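Local coordinates for similar to hydroxylamine oxidoreductase (Kuenenia stuttgartiensis, PDB 6H5L), which binds multiple heme c groups and probably acts as an oxidoreductase within a reductase complex of an anammox bacterium, at residues A[156-170]-A[293-305]. Numbering follows the deposited sequence.
With HEC (heme c), chain H.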
ATOM      1  N   GLN A 156     -12.322   2.147  40.145  1.00 24.75           N
ATOM      2  CA  GLN A 156     -11.062   2.875  40.256  1.00 22.31           C
ATOM      3  C   GLN A 156     -11.050   3.785  41.478  1.00 25.01           C
ATOM      4  O   GLN A 156     -10.016   3.927  42.141  1.00 29.02           O
ATOM      5  CB  GLN A 156     -10.803   3.686  38.985  1.00 24.00           C
ATOM      6  CG  GLN A 156     -10.325   2.867  37.792  1.00 19.08           C
ATOM      7  CD  GLN A 156     -11.448   2.126  37.092  1.00 32.03           C
ATOM      8  OE1 GLN A 156     -12.601   2.170  37.520  1.00 36.04           O
ATOM      9  NE2 GLN A 156     -11.115   1.441  36.003  1.00 39.16           N
ATOM     10  N   PHE A 157     -12.188   4.414  41.786  1.00 25.93           N
ATOM     11  CA  PHE A 157     -12.267   5.271  42.965  1.00 23.42           C
ATOM     12  C   PHE A 157     -12.002   4.483  44.241  1.00 25.97           C
ATOM     13  O   PHE A 157     -11.297   4.957  45.139  1.00 31.97           O
ATOM     14  CB  PHE A 157     -13.637   5.948  43.026  1.00 27.12           C
ATOM     15  CG  PHE A 157     -13.819   6.849  44.218  1.00 27.48           C
ATOM     16  CD1 PHE A 157     -13.467   8.186  44.150  1.00 27.20           C
ATOM     17  CD2 PHE A 157     -14.351   6.360  45.402  1.00 31.02           C
ATOM     18  CE1 PHE A 157     -13.636   9.018  45.242  1.00 29.57           C
ATOM     19  CE2 PHE A 157     -14.519   7.186  46.497  1.00 29.19           C
ATOM     20  CZ  PHE A 157     -14.162   8.517  46.416  1.00 30.76           C
ATOM     21  N   ASP A 158     -12.565   3.276  44.341  1.00 23.06           N
ATOM     22  CA  ASP A 158     -12.396   2.484  45.554  1.00 20.49           C
ATOM     23  C   ASP A 158     -10.971   1.956  45.683  1.00 27.47           C
ATOM     24  O   ASP A 158     -10.408   1.945  46.783  1.00 36.88           O
ATOM     25  CB  ASP A 158     -13.403   1.334  45.577  1.00 29.59           C
ATOM     26  CG  ASP A 158     -14.831   1.815  45.732  1.00 29.98           C
ATOM     27  OD1 ASP A 158     -15.025   2.964  46.186  1.00 33.78           O
ATOM     28  OD2 ASP A 158     -15.759   1.044  45.408  1.00 34.20           O
ATOM     29  N   GLU A 159     -10.373   1.513  44.574  1.00 26.77           N
ATOM     30  CA  GLU A 159      -8.985   1.065  44.628  1.00 29.28           C
ATOM     31  C   GLU A 159      -8.040   2.218  44.938  1.00 32.06           C
ATOM     32  O   GLU A 159      -7.008   2.015  45.586  1.00 34.10           O
ATOM     33  CB  GLU A 159      -8.596   0.383  43.316  1.00 23.95           C
ATOM     34  CG  GLU A 159      -9.264  -0.968  43.104  1.00 23.58           C
ATOM     35  CD  GLU A 159      -8.791  -1.670  41.845  1.00 27.52           C
ATOM     36  OE1 GLU A 159      -7.967  -1.088  41.108  1.00 28.88           O
ATOM     37  OE2 GLU A 159      -9.242  -2.807  41.591  1.00 31.87           O
ATOM     38  N   PHE A 160      -8.372   3.429  44.487  1.00 30.90           N
ATOM     39  CA  PHE A 160      -7.629   4.605  44.923  1.00 27.20           C
ATOM     40  C   PHE A 160      -7.852   4.866  46.407  1.00 30.13           C
ATOM     41  O   PHE A 160      -6.917   5.225  47.132  1.00 31.52           O
ATOM     42  CB  PHE A 160      -8.040   5.821  44.091  1.00 21.75           C
ATOM     43  CG  PHE A 160      -7.391   7.105  44.529  1.00 23.47           C
ATOM     44  CD1 PHE A 160      -6.081   7.390  44.176  1.00 26.39           C
ATOM     45  CD2 PHE A 160      -8.096   8.033  45.278  1.00 29.04           C
ATOM     46  CE1 PHE A 160      -5.483   8.571  44.574  1.00 25.76           C
ATOM     47  CE2 PHE A 160      -7.502   9.216  45.679  1.00 25.71           C
ATOM     48  CZ  PHE A 160      -6.194   9.485  45.326  1.00 29.27           C
ATOM     49  N   LEU A 161      -9.090   4.687  46.875  1.00 26.03           N
ATOM     50  CA  LEU A 161      -9.406   4.862  48.287  1.00 26.46           C
ATOM     51  C   LEU A 161      -8.680   3.852  49.167  1.00 29.99           C
ATOM     52  O   LEU A 161      -8.491   4.110  50.361  1.00 32.74           O
ATOM     53  CB  LEU A 161     -10.918   4.755  48.496  1.00 32.23           C
ATOM     54  CG  LEU A 161     -11.589   5.796  49.392  1.00 38.72           C
ATOM     55  CD1 LEU A 161     -11.391   7.197  48.834  1.00 37.80           C
ATOM     56  CD2 LEU A 161     -13.071   5.487  49.553  1.00 30.05           C
ATOM     57  N   ARG A 162      -8.263   2.716  48.605  1.00 28.99           N
ATOM     58  CA  ARG A 162      -7.557   1.697  49.372  1.00 30.77           C
ATOM     59  C   ARG A 162      -6.143   2.112  49.768  1.00 29.92           C
ATOM     60  O   ARG A 162      -5.484   1.359  50.495  1.00 30.83           O
ATOM     61  CB  ARG A 162      -7.504   0.384  48.588  1.00 25.89           C
ATOM     62  CG  ARG A 162      -8.837  -0.347  48.501  1.00 21.78           C
ATOM     63  CD  ARG A 162      -8.634  -1.787  48.063  1.00 15.76           C
ATOM     64  NE  ARG A 162      -7.796  -2.519  49.008  1.00 21.52           N
ATOM     65  CZ  ARG A 162      -7.222  -3.689  48.750  1.00 26.42           C
ATOM     66  NH1 ARG A 162      -7.387  -4.266  47.568  1.00 21.60           N
ATOM     67  NH2 ARG A 162      -6.476  -4.280  49.673  1.00 20.37           N
ATOM     68  N   GLU A 163      -5.655   3.271  49.316  1.00 27.21           N
ATOM     69  CA  GLU A 163      -4.356   3.748  49.779  1.00 29.05           C
ATOM     70  C   GLU A 163      -4.362   4.012  51.278  1.00 27.59           C
ATOM     71  O   GLU A 163      -3.306   3.970  51.919  1.00 26.76           O
ATOM     72  CB  GLU A 163      -3.953   5.017  49.029  1.00 28.55           C
ATOM     73  CG  GLU A 163      -3.640   4.812  47.559  1.00 31.71           C
ATOM     74  CD  GLU A 163      -3.043   6.046  46.915  1.00 28.13           C
ATOM     75  OE1 GLU A 163      -2.563   5.947  45.765  1.00 27.72           O
ATOM     76  OE2 GLU A 163      -3.050   7.115  47.560  1.00 31.97           O
ATOM     77  N   ARG A 164      -5.538   4.295  51.847  1.00 24.74           N
ATOM     78  CA  ARG A 164      -5.660   4.523  53.282  1.00 27.32           C
ATOM     79  C   ARG A 164      -5.176   3.332  54.104  1.00 27.80           C
ATOM     80  O   ARG A 164      -4.797   3.507  55.268  1.00 39.29           O
ATOM     81  CB  ARG A 164      -7.124   4.855  53.616  1.00 35.05           C
ATOM     82  CG  ARG A 164      -7.425   5.031  55.097  1.00 37.00           C
ATOM     83  CD  ARG A 164      -8.791   5.663  55.347  1.00 48.52           C
ATOM     84  NE  ARG A 164      -8.787   7.099  55.083  1.00 65.49           N
ATOM     85  CZ  ARG A 164      -9.580   7.708  54.207  1.00 67.63           C
ATOM     86  NH1 ARG A 164     -10.466   7.009  53.508  1.00 57.64           N
ATOM     87  NH2 ARG A 164      -9.497   9.021  54.037  1.00 49.10           N
ATOM     88  N   GLU A 165      -5.147   2.134  53.515  1.00 32.76           N
ATOM     89  CA  GLU A 165      -4.815   0.932  54.273  1.00 29.39           C
ATOM     90  C   GLU A 165      -3.350   0.890  54.691  1.00 26.81           C
ATOM     91  O   GLU A 165      -3.016   0.236  55.686  1.00 33.21           O
ATOM     92  CB  GLU A 165      -5.161  -0.311  53.453  1.00 19.87           C
ATOM     93  CG  GLU A 165      -6.654  -0.521  53.276  1.00 29.02           C
ATOM     94  CD  GLU A 165      -6.981  -1.641  52.311  1.00 34.52           C
ATOM     95  OE1 GLU A 165      -8.134  -1.691  51.833  1.00 32.32           O
ATOM     96  OE2 GLU A 165      -6.088  -2.468  52.030  1.00 34.73           O
ATOM     97  N   VAL A 166      -2.464   1.567  53.956  1.00 24.38           N
ATOM     98  CA  VAL A 166      -1.042   1.576  54.296  1.00 27.19           C
ATOM     99  C   VAL A 166      -0.598   2.874  54.960  1.00 31.18           C
ATOM    100  O   VAL A 166       0.518   2.925  55.503  1.00 30.54           O
ATOM    101  CB  VAL A 166      -0.161   1.305  53.055  1.00 24.09           C
ATOM    102  CG1 VAL A 166      -0.491  -0.052  52.445  1.00 20.56           C
ATOM    103  CG2 VAL A 166      -0.318   2.418  52.029  1.00 24.57           C
ATOM    104  N   GLY A 167      -1.425   3.917  54.939  1.00 33.47           N
ATOM    105  CA  GLY A 167      -1.090   5.163  55.596  1.00 19.68           C
ATOM    106  C   GLY A 167      -0.206   6.060  54.751  1.00 25.56           C
ATOM    107  O   GLY A 167       0.158   5.752  53.614  1.00 29.27           O
ATOM    108  N   ARG A 168       0.142   7.205  55.333  1.00 24.58           N
ATOM    109  CA  ARG A 168       1.021   8.146  54.656  1.00 19.56           C
ATOM    110  C   ARG A 168       2.423   7.553  54.507  1.00 20.75           C
ATOM    111  O   ARG A 168       2.876   6.784  55.361  1.00 21.19           O
ATOM    112  CB  ARG A 168       1.091   9.464  55.426  1.00 23.72           C
ATOM    113  CG  ARG A 168      -0.159  10.329  55.309  1.00 27.51           C
ATOM    114  CD  ARG A 168       0.129  11.771  55.705  1.00 31.17           C
ATOM    115  NE  ARG A 168      -0.069  12.030  57.127  1.00 44.64           N
ATOM    116  CZ  ARG A 168       0.526  13.014  57.795  1.00 38.54           C
ATOM    117  NH1 ARG A 168       1.377  13.820  57.173  1.00 37.97           N
ATOM    118  NH2 ARG A 168       0.282  13.185  59.086  1.00 45.14           N
ATOM    119  N   PRO A 169       3.137   7.893  53.422  1.00 24.34           N
ATOM    120  CA  PRO A 169       2.695   8.772  52.332  1.00 28.18           C
ATOM    121  C   PRO A 169       1.846   8.064  51.280  1.00 25.90           C
ATOM    122  O   PRO A 169       2.039   6.874  51.027  1.00 25.87           O
ATOM    123  CB  PRO A 169       4.016   9.250  51.707  1.00 24.51           C
ATOM    124  CG  PRO A 169       5.105   8.798  52.643  1.00 19.61           C
ATOM    125  CD  PRO A 169       4.567   7.574  53.302  1.00 21.37           C
ATOM    126  N   ASN A 170       0.921   8.804  50.674  1.00 25.41           N
ATOM    127  CA  ASN A 170       0.095   8.306  49.581  1.00 27.86           C
ATOM    128  C   ASN A 170      -0.610   9.500  48.949  1.00 32.36           C
ATOM    129  O   ASN A 170      -0.539  10.624  49.453  1.00 32.78           O
ATOM    130  CB  ASN A 170      -0.903   7.242  50.051  1.00 23.26           C
ATOM    131  CG  ASN A 170      -1.797   7.725  51.184  1.00 27.01           C
ATOM    132  OD1 ASN A 170      -2.277   8.858  51.184  1.00 31.66           O
ATOM    133  ND2 ASN A 170      -2.028   6.855  52.159  1.00 32.00           N
ATOM    134  N   ILE A 293      -3.707  -3.224  40.854  1.00 21.72           N
ATOM    135  CA  ILE A 293      -4.612  -2.325  41.561  1.00 20.54           C
ATOM    136  C   ILE A 293      -4.346  -0.901  41.093  1.00 19.98           C
ATOM    137  O   ILE A 293      -3.221  -0.548  40.728  1.00 20.71           O
ATOM    138  CB  ILE A 293      -4.457  -2.472  43.095  1.00 24.03           C
ATOM    139  CG1 ILE A 293      -5.550  -1.699  43.836  1.00 22.72           C
ATOM    140  CG2 ILE A 293      -3.068  -2.030  43.544  1.00 16.92           C
ATOM    141  CD1 ILE A 293      -5.571  -1.961  45.331  1.00 24.39           C
ATOM    142  N   HIS A 294      -5.398  -0.080  41.103  1.00 15.60           N
ATOM    143  CA  HIS A 294      -5.333   1.302  40.620  1.00 18.00           C
ATOM    144  C   HIS A 294      -4.836   2.241  41.725  1.00 22.47           C
ATOM    145  O   HIS A 294      -5.483   3.220  42.099  1.00 25.41           O
ATOM    146  CB  HIS A 294      -6.696   1.733  40.085  1.00 16.61           C
ATOM    147  CG  HIS A 294      -6.713   3.093  39.456  1.00 20.38           C
ATOM    148  ND1 HIS A 294      -7.377   4.162  40.019  1.00 16.79           N
ATOM    149  CD2 HIS A 294      -6.161   3.557  38.309  1.00 20.90           C
ATOM    150  CE1 HIS A 294      -7.229   5.226  39.249  1.00 19.21           C
ATOM    151  NE2 HIS A 294      -6.495   4.888  38.204  1.00 21.44           N
ATOM    152  N   ASN A 295      -3.657   1.906  42.259  1.00 21.54           N
ATOM    153  CA  ASN A 295      -2.889   2.768  43.156  1.00 22.82           C
ATOM    154  C   ASN A 295      -1.495   2.173  43.316  1.00 22.69           C
ATOM    155  O   ASN A 295      -1.337   0.946  43.289  1.00 23.61           O
ATOM    156  CB  ASN A 295      -3.579   2.943  44.514  1.00 20.10           C
ATOM    157  CG  ASN A 295      -3.219   1.855  45.509  1.00 19.45           C
ATOM    158  OD1 ASN A 295      -2.134   1.860  46.093  1.00 16.54           O
ATOM    159  ND2 ASN A 295      -4.144   0.932  45.730  1.00 21.65           N
ATOM    160  N   PRO A 296      -0.461   3.000  43.470  1.00 22.12           N
ATOM    161  CA  PRO A 296       0.926   2.502  43.433  1.00 24.08           C
ATOM    162  C   PRO A 296       1.597   2.266  44.784  1.00 20.68           C
ATOM    163  O   PRO A 296       2.806   2.010  44.791  1.00 25.39           O
ATOM    164  CB  PRO A 296       1.637   3.636  42.690  1.00 20.66           C
ATOM    165  CG  PRO A 296       0.927   4.867  43.171  1.00 21.16           C
ATOM    166  CD  PRO A 296      -0.514   4.472  43.415  1.00 15.44           C
ATOM    167  N   VAL A 297       0.881   2.338  45.905  1.00 18.68           N
ATOM    168  CA  VAL A 297       1.516   2.446  47.217  1.00 19.91           C
ATOM    169  C   VAL A 297       1.358   1.195  48.069  1.00 20.63           C
ATOM    170  O   VAL A 297       1.841   1.181  49.211  1.00 22.07           O
ATOM    171  CB  VAL A 297       0.989   3.675  47.983  1.00 19.09           C
ATOM    172  CG1 VAL A 297       1.004   4.904  47.090  1.00 15.58           C
ATOM    173  CG2 VAL A 297      -0.416   3.409  48.506  1.00 13.75           C
ATOM    174  N   MET A 298       0.718   0.140  47.558  1.00 20.05           N
ATOM    175  CA  MET A 298       0.324  -0.965  48.431  1.00 22.26           C
ATOM    176  C   MET A 298       1.514  -1.786  48.925  1.00 21.17           C
ATOM    177  O   MET A 298       1.434  -2.391  50.001  1.00 26.71           O
ATOM    178  CB  MET A 298      -0.672  -1.876  47.716  1.00 19.58           C
ATOM    179  CG  MET A 298      -1.971  -1.194  47.317  1.00 20.22           C
ATOM    180  SD  MET A 298      -2.768  -0.325  48.682  1.00 21.59           S
ATOM    181  CE  MET A 298      -3.131  -1.681  49.794  1.00 22.70           C
ATOM    182  N   LYS A 299       2.613  -1.823  48.175  1.00 18.67           N
ATOM    183  CA  LYS A 299       3.733  -2.698  48.498  1.00 21.73           C
ATOM    184  C   LYS A 299       4.919  -1.969  49.133  1.00 21.95           C
ATOM    185  O   LYS A 299       6.002  -2.557  49.226  1.00 21.39           O
ATOM    186  CB  LYS A 299       4.206  -3.429  47.245  1.00 20.91           C
ATOM    187  CG  LYS A 299       3.108  -4.173  46.515  1.00 22.91           C
ATOM    188  CD  LYS A 299       3.683  -5.151  45.508  1.00 19.72           C
ATOM    189  CE  LYS A 299       4.664  -4.472  44.564  1.00 20.50           C
ATOM    190  NZ  LYS A 299       4.047  -3.361  43.784  1.00 17.05           N
ATOM    191  N   GLY A 300       4.748  -0.723  49.574  1.00 19.73           N
ATOM    192  CA  GLY A 300       5.857   0.012  50.166  1.00 19.07           C
ATOM    193  C   GLY A 300       6.332  -0.598  51.473  1.00 28.26           C
ATOM    194  O   GLY A 300       5.538  -1.039  52.307  1.00 22.70           O
ATOM    195  N   ILE A 301       7.658  -0.621  51.643  1.00 25.13           N
ATOM    196  CA  ILE A 301       8.302  -1.174  52.835  1.00 17.64           C
ATOM    197  C   ILE A 301       9.169  -0.141  53.536  1.00 18.53           C
ATOM    198  O   ILE A 301       9.017   0.093  54.743  1.00 28.27           O
ATOM    199  CB  ILE A 301       9.137  -2.442  52.505  1.00 20.37           C
ATOM    200  CG1 ILE A 301       8.228  -3.540  51.898  1.00 23.72           C
ATOM    201  CG2 ILE A 301       9.866  -2.951  53.731  1.00 17.36           C
ATOM    202  CD1 ILE A 301       8.995  -4.761  51.409  1.00 24.42           C
ATOM    203  N   TRP A 302      10.091   0.443  52.793  1.00 20.32           N
ATOM    204  CA  TRP A 302      11.009   1.470  53.333  1.00 29.74           C
ATOM    205  C   TRP A 302      10.382   2.834  53.100  1.00 32.96           C
ATOM    206  O   TRP A 302      11.028   3.783  53.369  1.00 47.64           O
ATOM    207  CB  TRP A 302      12.372   1.409  52.654  1.00 23.15           C
ATOM    208  CG  TRP A 302      13.259   0.280  53.050  1.00 19.18           C
ATOM    209  CD1 TRP A 302      13.480  -0.851  52.341  1.00 20.42           C
ATOM    210  CD2 TRP A 302      14.057   0.166  54.231  1.00 21.83           C
ATOM    211  NE1 TRP A 302      14.366  -1.651  52.985  1.00 23.15           N
ATOM    212  CE2 TRP A 302      14.733  -1.062  54.152  1.00 23.55           C
ATOM    213  CE3 TRP A 302      14.278   0.975  55.342  1.00 23.27           C
ATOM    214  CZ2 TRP A 302      15.602  -1.499  55.142  1.00 24.33           C
ATOM    215  CZ3 TRP A 302      15.138   0.546  56.315  1.00 20.38           C
ATOM    216  CH2 TRP A 302      15.786  -0.675  56.221  1.00 20.81           C
ATOM    217  N   ARG A 303       9.096   2.846  52.815  1.00 27.73           N
ATOM    218  CA  ARG A 303       8.257   3.953  52.334  1.00 28.31           C
ATOM    219  C   ARG A 303       9.070   5.148  51.853  1.00 24.59           C
ATOM    220  O   ARG A 303       9.516   5.092  50.768  1.00 39.16           O
ATOM    221  CB  ARG A 303       7.304   4.310  53.471  1.00 31.66           C
ATOM    222  CG  ARG A 303       6.600   3.103  54.052  1.00 22.30           C
ATOM    223  CD  ARG A 303       5.538   2.467  53.205  1.00 19.41           C
ATOM    224  NE  ARG A 303       4.601   3.433  52.709  1.00 20.94           N
ATOM    225  CZ  ARG A 303       3.419   3.709  53.204  1.00 24.82           C
ATOM    226  NH1 ARG A 303       2.983   3.134  54.292  1.00 17.21           N
ATOM    227  NH2 ARG A 303       2.652   4.568  52.586  1.00 30.69           N
ATOM    228  N   MET A 304       9.414   6.099  52.691  1.00 32.53           N
ATOM    229  CA  MET A 304      10.083   7.279  52.169  1.00 22.42           C
ATOM    230  C   MET A 304      11.589   7.231  52.362  1.00 25.96           C
ATOM    231  O   MET A 304      12.308   7.988  51.699  1.00 22.98           O
ATOM    232  CB  MET A 304       9.515   8.552  52.808  1.00 19.56           C
ATOM    233  CG  MET A 304       9.901   9.840  52.075  1.00 20.24           C
ATOM    234  SD  MET A 304       9.060  11.322  52.670  1.00 33.83           S
ATOM    235  CE  MET A 304       9.815  12.589  51.649  1.00 20.21           C
ATOM    236  N   GLY A 305      12.083   6.338  53.216  1.00 21.11           N
ATOM    237  CA  GLY A 305      13.476   6.326  53.597  1.00 18.98           C
ATOM    238  C   GLY A 305      13.786   7.156  54.820  1.00 20.56           C
ATOM    239  O   GLY A 305      14.958   7.250  55.205  1.00 19.87           O
TER
HETATM  240 FE   HEC H 606       2.989   9.789  43.732  1.00 21.14          FE
HETATM  241  CHA HEC H 606       3.210   9.340  47.120  1.00 20.35           C
HETATM  242  CHB HEC H 606       3.995   6.526  43.238  1.00 20.90           C
HETATM  243  CHC HEC H 606       2.574  10.143  40.324  1.00 25.98           C
HETATM  244  CHD HEC H 606       2.491  13.150  44.123  1.00 22.43           C
HETATM  245  NA  HEC H 606       3.516   8.229  44.949  1.00 19.15           N
HETATM  246  C1A HEC H 606       3.519   8.255  46.331  1.00 24.43           C
HETATM  247  C2A HEC H 606       3.906   6.937  46.795  1.00 23.65           C
HETATM  248  C3A HEC H 606       4.122   6.165  45.728  1.00 21.95           C
HETATM  249  C4A HEC H 606       3.882   6.960  44.541  1.00 20.57           C
HETATM  250  CMA HEC H 606       4.553   4.682  45.753  1.00 17.15           C
HETATM  251  CAA HEC H 606       4.042   6.493  48.264  1.00 17.89           C
HETATM  252  CBA HEC H 606       5.491   6.645  48.704  1.00 25.21           C
HETATM  253  CGA HEC H 606       5.680   5.937  50.016  1.00 28.99           C
HETATM  254  O1A HEC H 606       6.594   6.341  50.773  1.00 26.93           O
HETATM  255  O2A HEC H 606       4.917   4.981  50.310  1.00 29.94           O
HETATM  256  NB  HEC H 606       3.282   8.571  42.081  1.00 23.96           N
HETATM  257  C1B HEC H 606       3.606   7.228  42.118  1.00 24.10           C
HETATM  258  C2B HEC H 606       3.460   6.693  40.777  1.00 21.12           C
HETATM  259  C3B HEC H 606       3.072   7.692  39.974  1.00 23.02           C
HETATM  260  C4B HEC H 606       2.949   8.894  40.778  1.00 20.50           C
HETATM  261  CMB HEC H 606       3.738   5.228  40.368  1.00 23.39           C
HETATM  262  CAB HEC H 606       2.793   7.616  38.455  1.00 19.97           C
HETATM  263  CBB HEC H 606       1.592   6.704  38.118  1.00 17.07           C
HETATM  264  NC  HEC H 606       2.641  11.348  42.457  1.00 19.98           N
HETATM  265  C1C HEC H 606       2.436  11.281  41.093  1.00 22.66           C
HETATM  266  C2C HEC H 606       1.839  12.534  40.665  1.00 22.44           C
HETATM  267  C3C HEC H 606       2.046  13.406  41.666  1.00 30.86           C
HETATM  268  C4C HEC H 606       2.402  12.648  42.845  1.00 19.41           C
HETATM  269  CMC HEC H 606       1.752  12.930  39.173  1.00 23.11           C
HETATM  270  CAC HEC H 606       1.701  14.913  41.700  1.00 23.65           C
HETATM  271  CBC HEC H 606       0.207  15.093  42.026  1.00 21.60           C
HETATM  272  ND  HEC H 606       2.847  11.048  45.371  1.00 16.64           N
HETATM  273  C1D HEC H 606       2.686  12.427  45.279  1.00 20.86           C
HETATM  274  C2D HEC H 606       2.755  12.994  46.604  1.00 19.56           C
HETATM  275  C3D HEC H 606       2.983  11.803  47.545  1.00 22.60           C
HETATM  276  C4D HEC H 606       3.024  10.638  46.690  1.00 20.14           C
HETATM  277  CMD HEC H 606       2.628  14.487  46.968  1.00 20.51           C
HETATM  278  CAD HEC H 606       3.136  11.817  49.079  1.00 18.07           C
HETATM  279  CBD HEC H 606       1.928  12.471  49.737  1.00 27.16           C
HETATM  280  CGD HEC H 606       2.102  12.409  51.228  1.00 30.96           C
HETATM  281  O1D HEC H 606       1.239  11.798  51.909  1.00 28.39           O
HETATM  282  O2D HEC H 606       3.115  12.963  51.728  1.00 33.88           O
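R303 ties the loop 293-305 to the loop after the 3-10 segment 162-165 and to a heme propionate. Its NH1 donates to V166 O (2.8 Å) and NH2 to G167 O (2.9 Å), both oxygens near the guanidinium plane, while NH2 also bonds weakly to P169 O. On the adjacent edge NE donates to heme O2A at 2.9 Å and NH2 adds a longer bond to the same oxygen. A leucine here would probably deprive the propionate of this countercharge and the carbonyls of their shared donor group. G167 suits its place because its backbone angles would press any CB against V166 O. V297 bridges heme and protein: with CG1 anti to the carbonyl carbon (chi1 -48°), CG1 rests on heme C2A and CG2 meets V166 CG2 at 3.7 Å. M298, bent at chi2 and chi3, brings SD to 3.7 Å from R162 O.

H294 N donates to E159 OE1 (2.8 Å), and Q156 CG sits over the imidazole in a CH-pi contact. With ND1 weakly bonded to Q156 O, the ring is steadied while NE2 coordinates the iron of a second heme c, as H213 does. N295 needs both amide ends: OD1 accepts from V297 N in an Asx turn, and ND2 reaches E159 O weakly.

The contact thus joins helix 154-161 and the loop after it to the loop leaving strand 291-292, among four hemes, with helix 174-180 meeting R168 and helix 455-476 meeting M304.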